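Local atomic coordinates of nucleoside kinase (Methanococcus jannaschii, PDB entry 2C4E), a protein that phosphorylates a wide range of nucleosides to their monophosphates, inosine, guanosine and cytidine best of all, with ATP as the preferred phosphate donor. Residues N154-F159 with T180-M185; K7-G12 with P127-E132; L55-E60 with Y257-D262. All coordinates share one frame; numbering follows the deposited sequence. Where two conformers were deposited one is given.

Contact 1 (N154-F159 with T180-M185)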
ATOM      1  N   ASN A 154      26.915 -23.728 -19.057  1.00 21.68           N
ATOM      2  CA  ASN A 154      25.902 -24.549 -19.703  1.00 22.42           C
ATOM      3  C   ASN A 154      25.027 -23.566 -20.487  1.00 22.29           C
ATOM      4  O   ASN A 154      25.097 -23.517 -21.712  1.00 24.82           O
ATOM      5  CB  ASN A 154      25.110 -25.339 -18.658  1.00 22.77           C
ATOM      6  CG  ASN A 154      23.991 -26.190 -19.263  1.00 27.05           C
ATOM      7  OD1 ASN A 154      23.152 -26.741 -18.538  1.00 32.70           O
ATOM      8  ND2 ASN A 154      23.987 -26.314 -20.573  1.00 30.92           N
ATOM      9  N   ASN A 155      24.242 -22.773 -19.779  1.00 21.49           N
ATOM     10  CA  ASN A 155      23.463 -21.686 -20.369  1.00 20.45           C
ATOM     11  C   ASN A 155      24.257 -20.401 -20.294  1.00 20.98           C
ATOM     12  O   ASN A 155      25.068 -20.220 -19.385  1.00 22.37           O
ATOM     13  CB  ASN A 155      22.161 -21.473 -19.590  1.00 20.32           C
ATOM     14  CG  ASN A 155      21.626 -22.747 -19.037  1.00 20.68           C
ATOM     15  OD1 ASN A 155      21.994 -23.167 -17.931  1.00 19.95           O
ATOM     16  ND2 ASN A 155      20.794 -23.422 -19.829  1.00 19.64           N
ATOM     17  N   LEU A 156      24.004 -19.471 -21.204  1.00 20.54           N
ATOM     18  CA  LEU A 156      24.571 -18.140 -21.035  1.00 21.42           C
ATOM     19  C   LEU A 156      23.856 -17.480 -19.867  1.00 20.94           C
ATOM     20  O   LEU A 156      22.644 -17.593 -19.755  1.00 21.89           O
ATOM     21  CB  LEU A 156      24.380 -17.315 -22.288  1.00 22.14           C
ATOM     22  CG  LEU A 156      25.277 -17.799 -23.430  1.00 25.61           C
ATOM     23  CD1 LEU A 156      24.885 -17.079 -24.704  1.00 28.62           C
ATOM     24  CD2 LEU A 156      26.768 -17.563 -23.118  1.00 27.58           C
ATOM     25  N   VAL A 157      24.611 -16.838 -18.991  1.00 19.99           N
ATOM     26  CA  VAL A 157      24.045 -16.149 -17.857  1.00 19.42           C
ATOM     27  C   VAL A 157      24.042 -14.658 -18.106  1.00 19.45           C
ATOM     28  O   VAL A 157      25.067 -14.078 -18.436  1.00 19.76           O
ATOM     29  CB  VAL A 157      24.837 -16.461 -16.586  1.00 19.12           C
ATOM     30  CG1 VAL A 157      24.366 -15.599 -15.441  1.00 19.17           C
ATOM     31  CG2 VAL A 157      24.728 -17.972 -16.272  1.00 19.42           C
ATOM     32  N   SER A 158      22.874 -14.053 -17.929  1.00 20.08           N
ATOM     33  CA  SER A 158      22.702 -12.607 -17.965  1.00 20.74           C
ATOM     34  C   SER A 158      22.292 -12.173 -16.557  1.00 20.96           C
ATOM     35  O   SER A 158      21.498 -12.842 -15.908  1.00 19.94           O
ATOM     36  CB  SER A 158      21.641 -12.230 -19.006  1.00 21.36           C
ATOM     37  OG  SER A 158      21.283 -10.855 -18.921  1.00 22.76           O
ATOM     38  N   PHE A 159      22.841 -11.057 -16.084  1.00 20.40           N
ATOM     39  CA  PHE A 159      22.648 -10.621 -14.695  1.00 21.20           C
ATOM     40  C   PHE A 159      22.626  -9.111 -14.626  1.00 22.71           C
ATOM     41  O   PHE A 159      23.439  -8.439 -15.241  1.00 22.57           O
ATOM     42  CB  PHE A 159      23.798 -11.154 -13.820  1.00 21.06           C
ATOM     43  CG  PHE A 159      23.780 -10.675 -12.410  1.00 21.84           C
ATOM     44  CD1 PHE A 159      22.672 -10.895 -11.612  1.00 22.42           C
ATOM     45  CD2 PHE A 159      24.881 -10.018 -11.870  1.00 22.37           C
ATOM     46  CE1 PHE A 159      22.656 -10.457 -10.283  1.00 24.16           C
ATOM     47  CE2 PHE A 159      24.859  -9.560 -10.541  1.00 22.56           C
ATOM     48  CZ  PHE A 159      23.750  -9.789  -9.762  1.00 20.60           C
ATOM     49  N   THR A 180      28.920 -14.774 -14.764  1.00 19.09           N
ATOM     50  CA  THR A 180      28.054 -13.987 -15.634  1.00 19.54           C
ATOM     51  C   THR A 180      28.684 -13.835 -17.012  1.00 19.30           C
ATOM     52  O   THR A 180      29.868 -13.572 -17.112  1.00 20.30           O
ATOM     53  CB  THR A 180      27.824 -12.588 -15.042  1.00 20.00           C
ATOM     54  OG1 THR A 180      27.071 -12.689 -13.832  1.00 20.54           O
ATOM     55  CG2 THR A 180      26.911 -11.780 -15.942  1.00 20.37           C
ATOM     56  N   ASN A 181      27.886 -14.024 -18.057  1.00 19.19           N
ATOM     57  CA  ASN A 181      28.298 -13.726 -19.434  1.00 18.85           C
ATOM     58  C   ASN A 181      27.938 -12.298 -19.851  1.00 20.27           C
ATOM     59  O   ASN A 181      28.797 -11.591 -20.354  1.00 19.90           O
ATOM     60  CB  ASN A 181      27.714 -14.734 -20.425  1.00 19.69           C
ATOM     61  CG  ASN A 181      28.231 -16.125 -20.183  1.00 18.86           C
ATOM     62  OD1 ASN A 181      29.367 -16.504 -20.613  1.00 23.28           O
ATOM     63  ND2 ASN A 181      27.457 -16.894 -19.457  1.00 15.07           N
ATOM     64  N   PHE A 182      26.691 -11.877 -19.641  1.00 20.01           N
ATOM     65  CA  PHE A 182      26.255 -10.513 -19.941  1.00 21.16           C
ATOM     66  C   PHE A 182      25.915  -9.846 -18.632  1.00 20.95           C
ATOM     67  O   PHE A 182      25.016 -10.300 -17.925  1.00 20.17           O
ATOM     68  CB  PHE A 182      24.977 -10.448 -20.785  1.00 21.11           C
ATOM     69  CG  PHE A 182      24.988 -11.282 -22.040  1.00 25.57           C
ATOM     70  CD1 PHE A 182      24.455 -12.565 -22.024  1.00 29.69           C
ATOM     71  CD2 PHE A 182      25.463 -10.780 -23.229  1.00 30.56           C
ATOM     72  CE1 PHE A 182      24.427 -13.334 -23.178  1.00 31.91           C
ATOM     73  CE2 PHE A 182      25.426 -11.549 -24.409  1.00 32.14           C
ATOM     74  CZ  PHE A 182      24.916 -12.816 -24.370  1.00 32.59           C
ATOM     75  N   LEU A 183      26.635  -8.778 -18.302  1.00 21.06           N
ATOM     76  CA  LEU A 183      26.414  -8.012 -17.093  1.00 20.94           C
ATOM     77  C   LEU A 183      25.848  -6.652 -17.471  1.00 21.21           C
ATOM     78  O   LEU A 183      26.485  -5.879 -18.196  1.00 21.94           O
ATOM     79  CB  LEU A 183      27.726  -7.857 -16.338  1.00 20.82           C
ATOM     80  CG  LEU A 183      27.721  -7.012 -15.064  1.00 21.92           C
ATOM     81  CD1 LEU A 183      26.791  -7.681 -14.039  1.00 22.67           C
ATOM     82  CD2 LEU A 183      29.139  -6.916 -14.557  1.00 21.63           C
ATOM     83  N   PHE A 184      24.643  -6.389 -17.001  1.00 20.58           N
ATOM     84  CA  PHE A 184      23.970  -5.121 -17.205  1.00 20.89           C
ATOM     85  C   PHE A 184      23.974  -4.322 -15.903  1.00 21.06           C
ATOM     86  O   PHE A 184      23.661  -4.857 -14.845  1.00 21.69           O
ATOM     87  CB  PHE A 184      22.507  -5.343 -17.597  1.00 20.27           C
ATOM     88  CG  PHE A 184      22.289  -6.010 -18.933  1.00 20.50           C
ATOM     89  CD1 PHE A 184      22.198  -7.408 -19.031  1.00 21.25           C
ATOM     90  CD2 PHE A 184      22.081  -5.262 -20.078  1.00 20.46           C
ATOM     91  CE1 PHE A 184      21.957  -8.025 -20.256  1.00 22.15           C
ATOM     92  CE2 PHE A 184      21.845  -5.877 -21.289  1.00 21.66           C
ATOM     93  CZ  PHE A 184      21.777  -7.251 -21.381  1.00 22.91           C
ATOM     94  N   MET A 185      24.294  -3.040 -15.985  1.00 20.84           N
ATOM     95  CA  MET A 185      24.140  -2.138 -14.857  1.00 21.55           C
ATOM     96  C   MET A 185      23.831  -0.750 -15.366  1.00 21.62           C
ATOM     97  O   MET A 185      24.349  -0.322 -16.382  1.00 21.36           O
ATOM     98  CB  MET A 185      25.412  -2.090 -14.002  1.00 21.67           C
ATOM     99  CG  MET A 185      25.607  -3.290 -13.081  1.00 23.54           C
ATOM    100  SD  MET A 185      27.024  -3.011 -11.959  1.00 26.60           S
ATOM    101  CE  MET A 185      28.325  -3.524 -13.002  1.00 27.70           C
TER

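Contact 2 (K7-G12 with P127-E132)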
ATOM      1  N   LYS A   7      15.426 -20.074 -26.263  1.00 34.21           N
ATOM      2  CA  LYS A   7      14.477 -19.662 -25.268  1.00 30.35           C
ATOM      3  C   LYS A   7      15.303 -18.955 -24.194  1.00 26.55           C
ATOM      4  O   LYS A   7      16.520 -19.074 -24.128  1.00 24.84           O
ATOM      5  CB  LYS A   7      13.740 -20.904 -24.751  1.00 31.00           C
ATOM      6  CG  LYS A   7      12.501 -20.728 -23.837  1.00 33.01           C
ATOM      7  CD  LYS A   7      11.726 -22.055 -23.696  0.50 33.07           C
ATOM      8  CE  LYS A   7      10.299 -21.877 -23.153  0.50 33.62           C
ATOM      9  NZ  LYS A   7       9.581 -23.183 -22.934  0.50 34.08           N
ATOM     10  N   ILE A   8      14.620 -18.178 -23.386  1.00 23.55           N
ATOM     11  CA  ILE A   8      15.249 -17.454 -22.305  1.00 22.28           C
ATOM     12  C   ILE A   8      14.464 -17.718 -21.038  1.00 21.98           C
ATOM     13  O   ILE A   8      13.243 -17.639 -21.045  1.00 21.46           O
ATOM     14  CB  ILE A   8      15.248 -15.939 -22.600  1.00 22.11           C
ATOM     15  CG1 ILE A   8      16.015 -15.668 -23.898  1.00 22.76           C
ATOM     16  CG2 ILE A   8      15.864 -15.172 -21.422  1.00 21.85           C
ATOM     17  CD1 ILE A   8      15.983 -14.227 -24.355  1.00 21.42           C
ATOM     18  N   THR A   9      15.180 -18.041 -19.968  1.00 21.27           N
ATOM     19  CA  THR A   9      14.627 -18.164 -18.632  1.00 21.27           C
ATOM     20  C   THR A   9      14.863 -16.854 -17.902  1.00 20.79           C
ATOM     21  O   THR A   9      15.968 -16.331 -17.926  1.00 22.01           O
ATOM     22  CB  THR A   9      15.356 -19.272 -17.859  1.00 21.59           C
ATOM     23  OG1 THR A   9      15.227 -20.532 -18.541  1.00 22.52           O
ATOM     24  CG2 THR A   9      14.703 -19.481 -16.495  1.00 21.57           C
ATOM     25  N   CYS A  10      13.817 -16.285 -17.318  1.00 20.77           N
ATOM     26  CA  CYS A  10      13.940 -15.110 -16.471  1.00 20.72           C
ATOM     27  C   CYS A  10      13.660 -15.495 -15.039  1.00 21.05           C
ATOM     28  O   CYS A  10      12.622 -16.077 -14.758  1.00 20.77           O
ATOM     29  CB  CYS A  10      12.939 -14.047 -16.877  1.00 20.74           C
ATOM     30  SG  CYS A  10      13.256 -13.410 -18.534  1.00 22.51           S
ATOM     31  N   VAL A  11      14.595 -15.168 -14.154  1.00 20.56           N
ATOM     32  CA  VAL A  11      14.543 -15.540 -12.759  1.00 20.91           C
ATOM     33  C   VAL A  11      14.425 -14.258 -11.947  1.00 20.39           C
ATOM     34  O   VAL A  11      15.148 -13.277 -12.165  1.00 20.98           O
ATOM     35  CB  VAL A  11      15.835 -16.284 -12.326  1.00 20.69           C
ATOM     36  CG1 VAL A  11      15.820 -16.577 -10.842  1.00 21.35           C
ATOM     37  CG2 VAL A  11      16.025 -17.563 -13.135  1.00 21.45           C
ATOM     38  N   GLY A  12      13.488 -14.248 -11.023  1.00 20.51           N
ATOM     39  CA  GLY A  12      13.356 -13.135 -10.110  1.00 19.73           C
ATOM     40  C   GLY A  12      11.908 -12.741  -9.910  1.00 20.08           C
ATOM     41  O   GLY A  12      10.987 -13.530 -10.114  1.00 19.85           O
ATOM     42  N   PRO A 127      16.352 -25.375 -10.647  1.00 26.13           N
ATOM     43  CA  PRO A 127      16.365 -26.569 -11.490  1.00 26.45           C
ATOM     44  C   PRO A 127      17.465 -26.447 -12.520  1.00 26.19           C
ATOM     45  O   PRO A 127      18.068 -25.381 -12.633  1.00 26.33           O
ATOM     46  CB  PRO A 127      14.995 -26.520 -12.166  1.00 26.55           C
ATOM     47  CG  PRO A 127      14.708 -25.092 -12.296  1.00 26.46           C
ATOM     48  CD  PRO A 127      15.318 -24.422 -11.081  1.00 26.36           C
ATOM     49  N   ASN A 128      17.736 -27.525 -13.255  1.00 25.67           N
ATOM     50  CA  ASN A 128      18.511 -27.400 -14.470  1.00 25.27           C
ATOM     51  C   ASN A 128      17.699 -26.556 -15.462  1.00 24.27           C
ATOM     52  O   ASN A 128      16.465 -26.631 -15.513  1.00 24.81           O
ATOM     53  CB  ASN A 128      18.868 -28.766 -15.064  1.00 25.46           C
ATOM     54  CG  ASN A 128      19.861 -29.537 -14.201  1.00 25.62           C
ATOM     55  OD1 ASN A 128      19.547 -30.609 -13.676  1.00 29.42           O
ATOM     56  ND2 ASN A 128      21.066 -28.982 -14.040  1.00 25.57           N
ATOM     57  N   PHE A 129      18.400 -25.718 -16.202  1.00 22.83           N
ATOM     58  CA  PHE A 129      17.812 -24.889 -17.221  1.00 22.03           C
ATOM     59  C   PHE A 129      18.234 -25.444 -18.561  1.00 21.91           C
ATOM     60  O   PHE A 129      19.393 -25.825 -18.742  1.00 21.32           O
ATOM     61  CB  PHE A 129      18.338 -23.456 -17.075  1.00 22.28           C
ATOM     62  CG  PHE A 129      18.024 -22.823 -15.741  1.00 22.93           C
ATOM     63  CD1 PHE A 129      16.749 -22.400 -15.461  1.00 25.55           C
ATOM     64  CD2 PHE A 129      19.002 -22.664 -14.776  1.00 24.00           C
ATOM     65  CE1 PHE A 129      16.452 -21.811 -14.246  1.00 25.58           C
ATOM     66  CE2 PHE A 129      18.686 -22.079 -13.560  1.00 24.91           C
ATOM     67  CZ  PHE A 129      17.415 -21.648 -13.321  1.00 23.62           C
ATOM     68  N   ASN A 130      17.299 -25.499 -19.502  1.00 21.92           N
ATOM     69  CA  ASN A 130      17.596 -25.982 -20.834  1.00 23.30           C
ATOM     70  C   ASN A 130      17.527 -24.883 -21.873  1.00 23.37           C
ATOM     71  O   ASN A 130      17.470 -25.163 -23.074  1.00 24.08           O
ATOM     72  CB  ASN A 130      16.621 -27.116 -21.204  1.00 24.08           C
ATOM     73  CG  ASN A 130      16.744 -28.310 -20.281  1.00 27.31           C
ATOM     74  OD1 ASN A 130      15.731 -28.933 -19.907  1.00 33.80           O
ATOM     75  ND2 ASN A 130      17.979 -28.658 -19.918  1.00 30.22           N
ATOM     76  N   THR A 131      17.555 -23.640 -21.411  1.00 22.52           N
ATOM     77  CA  THR A 131      17.442 -22.477 -22.278  1.00 22.66           C
ATOM     78  C   THR A 131      18.798 -21.935 -22.730  1.00 22.62           C
ATOM     79  O   THR A 131      19.823 -22.211 -22.129  1.00 22.85           O
ATOM     80  CB  THR A 131      16.680 -21.370 -21.530  1.00 23.09           C
ATOM     81  OG1 THR A 131      17.189 -21.249 -20.190  1.00 22.47           O
ATOM     82  CG2 THR A 131      15.215 -21.753 -21.374  1.00 23.95           C
ATOM     83  N   GLU A 132      18.796 -21.148 -23.799  1.00 21.85           N
ATOM     84  CA  GLU A 132      20.031 -20.538 -24.285  1.00 22.37           C
ATOM     85  C   GLU A 132      20.583 -19.508 -23.314  1.00 21.50           C
ATOM     86  O   GLU A 132      21.787 -19.388 -23.190  1.00 21.95           O
ATOM     87  CB  GLU A 132      19.822 -19.892 -25.645  1.00 22.94           C
ATOM     88  CG  GLU A 132      19.886 -20.932 -26.751  1.00 26.65           C
ATOM     89  CD  GLU A 132      19.521 -20.422 -28.116  1.00 29.93           C
ATOM     90  OE1 GLU A 132      19.613 -19.200 -28.357  1.00 30.52           O
ATOM     91  OE2 GLU A 132      19.170 -21.284 -28.954  1.00 33.83           O
TER

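Contact 3 (L55-E60 with Y257-D262)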
ATOM      1  N   LEU A  55       8.454  -9.825 -28.264  1.00 22.95           N
ATOM      2  CA  LEU A  55       9.418  -9.759 -29.376  1.00 23.00           C
ATOM      3  C   LEU A  55       9.567 -11.071 -30.162  1.00 23.16           C
ATOM      4  O   LEU A  55      10.408 -11.169 -31.049  1.00 23.91           O
ATOM      5  CB  LEU A  55      10.787  -9.300 -28.867  1.00 23.05           C
ATOM      6  CG  LEU A  55      10.794  -7.870 -28.327  1.00 22.43           C
ATOM      7  CD1 LEU A  55      12.082  -7.587 -27.584  1.00 22.04           C
ATOM      8  CD2 LEU A  55      10.550  -6.867 -29.434  1.00 22.31           C
ATOM      9  N   GLY A  56       8.771 -12.076 -29.830  1.00 23.51           N
ATOM     10  CA  GLY A  56       8.735 -13.315 -30.587  1.00 23.79           C
ATOM     11  C   GLY A  56       9.748 -14.353 -30.158  1.00 23.86           C
ATOM     12  O   GLY A  56      10.109 -15.223 -30.947  1.00 25.15           O
ATOM     13  N   VAL A  57      10.211 -14.267 -28.915  1.00 23.83           N
ATOM     14  CA  VAL A  57      11.165 -15.227 -28.372  1.00 23.79           C
ATOM     15  C   VAL A  57      10.494 -15.906 -27.203  1.00 23.64           C
ATOM     16  O   VAL A  57       9.838 -15.254 -26.395  1.00 23.68           O
ATOM     17  CB  VAL A  57      12.485 -14.554 -27.958  1.00 23.79           C
ATOM     18  CG1 VAL A  57      13.390 -15.544 -27.203  1.00 23.28           C
ATOM     19  CG2 VAL A  57      13.172 -13.982 -29.189  1.00 24.78           C
ATOM     20  N   ASN A  58      10.609 -17.225 -27.140  1.00 23.59           N
ATOM     21  CA  ASN A  58       9.910 -17.979 -26.119  1.00 24.39           C
ATOM     22  C   ASN A  58      10.601 -17.738 -24.804  1.00 23.98           C
ATOM     23  O   ASN A  58      11.816 -17.789 -24.739  1.00 25.72           O
ATOM     24  CB  ASN A  58       9.886 -19.467 -26.463  1.00 24.77           C
ATOM     25  CG  ASN A  58       9.013 -19.765 -27.664  1.00 27.48           C
ATOM     26  OD1 ASN A  58       7.902 -19.254 -27.776  1.00 32.56           O
ATOM     27  ND2 ASN A  58       9.519 -20.576 -28.577  1.00 31.10           N
ATOM     28  N   SER A  59       9.844 -17.385 -23.778  1.00 23.69           N
ATOM     29  CA  SER A  59      10.418 -17.175 -22.466  1.00 23.35           C
ATOM     30  C   SER A  59       9.742 -18.064 -21.446  1.00 22.69           C
ATOM     31  O   SER A  59       8.632 -18.561 -21.641  1.00 22.61           O
ATOM     32  CB  SER A  59      10.331 -15.706 -22.040  1.00 23.20           C
ATOM     33  OG  SER A  59       8.995 -15.262 -21.958  1.00 23.37           O
ATOM     34  N   GLU A  60      10.452 -18.284 -20.359  1.00 22.22           N
ATOM     35  CA  GLU A  60       9.920 -19.002 -19.225  1.00 22.59           C
ATOM     36  C   GLU A  60      10.277 -18.202 -17.990  1.00 22.37           C
ATOM     37  O   GLU A  60      11.270 -17.491 -17.972  1.00 22.65           O
ATOM     38  CB  GLU A  60      10.469 -20.433 -19.155  1.00 23.22           C
ATOM     39  CG  GLU A  60      11.967 -20.594 -18.940  1.00 24.78           C
ATOM     40  CD  GLU A  60      12.385 -22.063 -18.805  1.00 27.82           C
ATOM     41  OE1 GLU A  60      11.603 -22.947 -19.200  1.00 28.36           O
ATOM     42  OE2 GLU A  60      13.503 -22.343 -18.304  1.00 27.21           O
ATOM     43  N   TYR A 257      19.804 -11.056 -29.155  1.00 19.42           N
ATOM     44  CA  TYR A 257      20.922 -11.969 -29.073  1.00 20.22           C
ATOM     45  C   TYR A 257      20.518 -13.384 -29.476  1.00 20.61           C
ATOM     46  O   TYR A 257      21.208 -14.026 -30.301  1.00 21.64           O
ATOM     47  CB  TYR A 257      21.574 -11.945 -27.689  1.00 20.40           C
ATOM     48  CG  TYR A 257      22.843 -12.730 -27.697  1.00 21.55           C
ATOM     49  CD1 TYR A 257      24.031 -12.135 -28.075  1.00 25.72           C
ATOM     50  CD2 TYR A 257      22.852 -14.085 -27.390  1.00 22.42           C
ATOM     51  CE1 TYR A 257      25.216 -12.860 -28.117  1.00 27.42           C
ATOM     52  CE2 TYR A 257      24.021 -14.809 -27.418  1.00 24.80           C
ATOM     53  CZ  TYR A 257      25.198 -14.193 -27.790  1.00 26.27           C
ATOM     54  OH  TYR A 257      26.376 -14.916 -27.830  1.00 29.40           O
ATOM     55  N   VAL A 258      19.407 -13.871 -28.930  1.00 21.41           N
ATOM     56  CA  VAL A 258      18.895 -15.203 -29.256  1.00 22.32           C
ATOM     57  C   VAL A 258      18.534 -15.293 -30.724  1.00 22.26           C
ATOM     58  O   VAL A 258      18.700 -16.359 -31.368  1.00 21.99           O
ATOM     59  CB  VAL A 258      17.696 -15.591 -28.338  1.00 22.89           C
ATOM     60  CG1 VAL A 258      16.959 -16.852 -28.845  1.00 25.63           C
ATOM     61  CG2 VAL A 258      18.210 -15.788 -26.926  1.00 23.90           C
ATOM     62  N   LYS A 259      18.067 -14.177 -31.282  1.00 21.40           N
ATOM     63  CA  LYS A 259      17.712 -14.122 -32.700  1.00 21.72           C
ATOM     64  C   LYS A 259      18.947 -14.030 -33.613  1.00 21.67           C
ATOM     65  O   LYS A 259      18.817 -14.079 -34.837  1.00 21.83           O
ATOM     66  CB  LYS A 259      16.758 -12.965 -32.972  1.00 21.64           C
ATOM     67  CG  LYS A 259      15.340 -13.230 -32.500  1.00 24.34           C
ATOM     68  CD  LYS A 259      14.433 -12.030 -32.687  1.00 26.19           C
ATOM     69  CE  LYS A 259      13.018 -12.352 -32.231  1.00 29.79           C
ATOM     70  NZ  LYS A 259      11.968 -11.847 -33.146  1.00 33.46           N
ATOM     71  N   GLY A 260      20.134 -13.886 -33.029  1.00 21.52           N
ATOM     72  CA  GLY A 260      21.387 -14.105 -33.742  1.00 21.22           C
ATOM     73  C   GLY A 260      22.036 -12.869 -34.330  1.00 21.01           C
ATOM     74  O   GLY A 260      22.833 -12.957 -35.265  1.00 21.32           O
ATOM     75  N   TYR A 261      21.725 -11.712 -33.766  1.00 20.52           N
ATOM     76  CA  TYR A 261      22.311 -10.462 -34.227  1.00 20.35           C
ATOM     77  C   TYR A 261      23.580 -10.140 -33.437  1.00 21.47           C
ATOM     78  O   TYR A 261      23.794 -10.668 -32.348  1.00 22.29           O
ATOM     79  CB  TYR A 261      21.297  -9.327 -34.066  1.00 20.40           C
ATOM     80  CG  TYR A 261      20.048  -9.535 -34.877  1.00 17.88           C
ATOM     81  CD1 TYR A 261      18.856  -9.938 -34.278  1.00 18.54           C
ATOM     82  CD2 TYR A 261      20.051  -9.328 -36.247  1.00 16.72           C
ATOM     83  CE1 TYR A 261      17.712 -10.145 -35.028  1.00 17.62           C
ATOM     84  CE2 TYR A 261      18.903  -9.524 -37.009  1.00 16.37           C
ATOM     85  CZ  TYR A 261      17.736  -9.934 -36.382  1.00 17.96           C
ATOM     86  OH  TYR A 261      16.580 -10.110 -37.108  1.00 16.46           O
ATOM     87  N   ASP A 262      24.399  -9.270 -33.997  1.00 22.23           N
ATOM     88  CA  ASP A 262      25.637  -8.840 -33.338  1.00 22.57           C
ATOM     89  C   ASP A 262      25.299  -7.912 -32.162  1.00 22.69           C
ATOM     90  O   ASP A 262      24.162  -7.449 -32.012  1.00 21.37           O
ATOM     91  CB  ASP A 262      26.670  -8.274 -34.336  1.00 23.37           C
ATOM     92  CG  ASP A 262      26.347  -6.878 -34.842  1.00 25.53           C
ATOM     93  OD1 ASP A 262      25.214  -6.381 -34.703  1.00 29.90           O
ATOM     94  OD2 ASP A 262      27.209  -6.186 -35.432  1.00 33.00           O
TER

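Contact 1 (N154-F159 with T180-M185)
F159 meets L183 with CG of both side chains anti to the backbone N (chi1 175° for F159), which sends them out side by side, pointing the same way; CD2 of F159 comes to 3.7 Å from CD1 of L183. F184 has its CG beside the backbone N instead, and its ring presents an edge to S158, with CE1 of F184 3.2 Å from OG of S158. That hydroxyl is hydrogen-bonded to H135 on the next strand. F182 shares the side of the sheet with S158 and takes CD1 of L156 at 4.1 Å from its CE1.

Backbone bonds fix the parallel register. The carbonyl O of V157 is gripped twice: F182 N reaches it in the carbonyl plane, almost straight at the hydrogen (167°), whereas N181 N comes at 2.8 Å, tilted from that plane and more bent. F182 O then accepts from F159 N, and F159 O from F184 N in a nearly straight bond of 3.0 Å, so the two chains answer each other alternately. On the opposite side of the sheet from S158, CB of F159 rests 3.6 Å from OG1 of T180, a hydroxyl that bonds back to I176 O. Helix 170-178 packs under F159 and L183, while helix 245-258 lies over L156, S158 and F184. F184 thereby touches R250, the inferred transition-state stabilizer. Strand directions differ by 8° with helix 170-178 between them in sequence: a beta-alpha-beta crossover in the central sheet of the ribokinase fold.

Contact 2 (K7-G12 with P127-E132)
T131 and T9 meet through their hydroxyls, with 2.7 Å between OG1 of T131 and OG1 of T9, and together with K7 they bury most of the surface in this contact. The side chains of the two threonines cross at about a right angle. T131 OG1 lies between its own backbone N and carbonyl carbon (chi1 45°), which leaves CG2 anti to the carbonyl carbon; this methyl then packs 3.1 Å from T9 OG1 and 3.8 Å from K7 CB. K7 contributes the root of its side chain, CB and CG, to the methyl, while the extended chain runs off to a weak hydrogen bond with N84.

T9 works with both branches. Its hydroxyl is also hydrogen-bonded to E60 of strand 58-62, and its methyl CG2 meets the F129 ring at 3.7 Å from CE1. V11, two residues on, adds a looser touch, CG2 to CZ of F129 at 4.3 Å. An alanine at T9 would probably leave the carboxylate of E60 and the hydroxyl of T131 without this shared partner and open a gap beside the F129 ring.

The chain turns a corner at E132. Between K7-G12 and P127-E132 the backbone link is slight: E132 N gives a weak bond to K7 O at 3.1 Å, bent to 128° at the hydrogen. Regular strand pairing follows, T9 with I133 and H135; before the corner, side chains carry the joint. T9 OG1 lies between the T131 hydroxyl, which also has a weak bond to I133 O, and the E60 carboxylate. Buried and flanked by methyls and the F129 ring, this chain of polar atoms spans three strands and probably meets much of their bonding need.

Contact 3 (L55-E60 with Y257-D262)
V57 and K259 make the tight part of this contact: CG2 of V57 presses against CE of K259 at 3.5 Å, closer than carbon atoms usually pack. The lysine crosses the valine obliquely, and its CG also passes 4.0 Å from the same methyl. Its chain is extended as far as CE and then bends (chi4 -137°), setting NZ for a hydrogen bond of 2.7 Å to O of L55. The ammonium lies nearly in line with that carbonyl, at a C=O...N angle of 168°, and CE follows at 3.1 Å from the same oxygen.

The acceptor belongs to a helix C-terminus. G56 is the first residue to leave helix 44-54, with positive phi in a Schellman motif, and G260 ends helix 245-258 by the same motif, so K259 ties two helix ends together. The lysine charge would probably be welcome at the negative pole of helix 44-54. Both helices pack beside the central sheet of the ribokinase fold, and helix 245-258 also carries D247, the inferred proton acceptor, further back along its length.

Packing is slacker between the valines, where CG1 of V57 approaches CG1 of V258 at 4.1 Å; both methyl groups stand anti to their backbone N. Inward of this pair, I8 of strand 7-11 touches both valines, and I133 backs V258. On the outer side the contact thins out: G56 is exposed and gives little beyond its O, 4.3 Å from CE of K259. K259 itself remains partly exposed and makes a cation-pi contact with W290.

How the contacts relate
Contacts 1, 2 and 3 all reach the same mixed beta-sheet of the ribokinase fold, in which strands 58-62, 7-11, 131-136, 156-159 and 182-186 run side by side in parallel. Their centres are about 12 Å (1 and 2), 15 Å (1 and 3) and 13 Å (2 and 3) apart. Along the chain contact 2 closes before contact 1 opens, contact 1 is nested within the loop closed by contact 3, and the segments of contacts 2 and 3 alternate. N155 to T131 joins contacts 1 and 2, T9 to E60 joins 2 and 3, and Y257 of contact 3 packs on L156 and F182. Remote sequence parts thus build the sheet and hold helix 245-258, bearer of D247 and R250, against it.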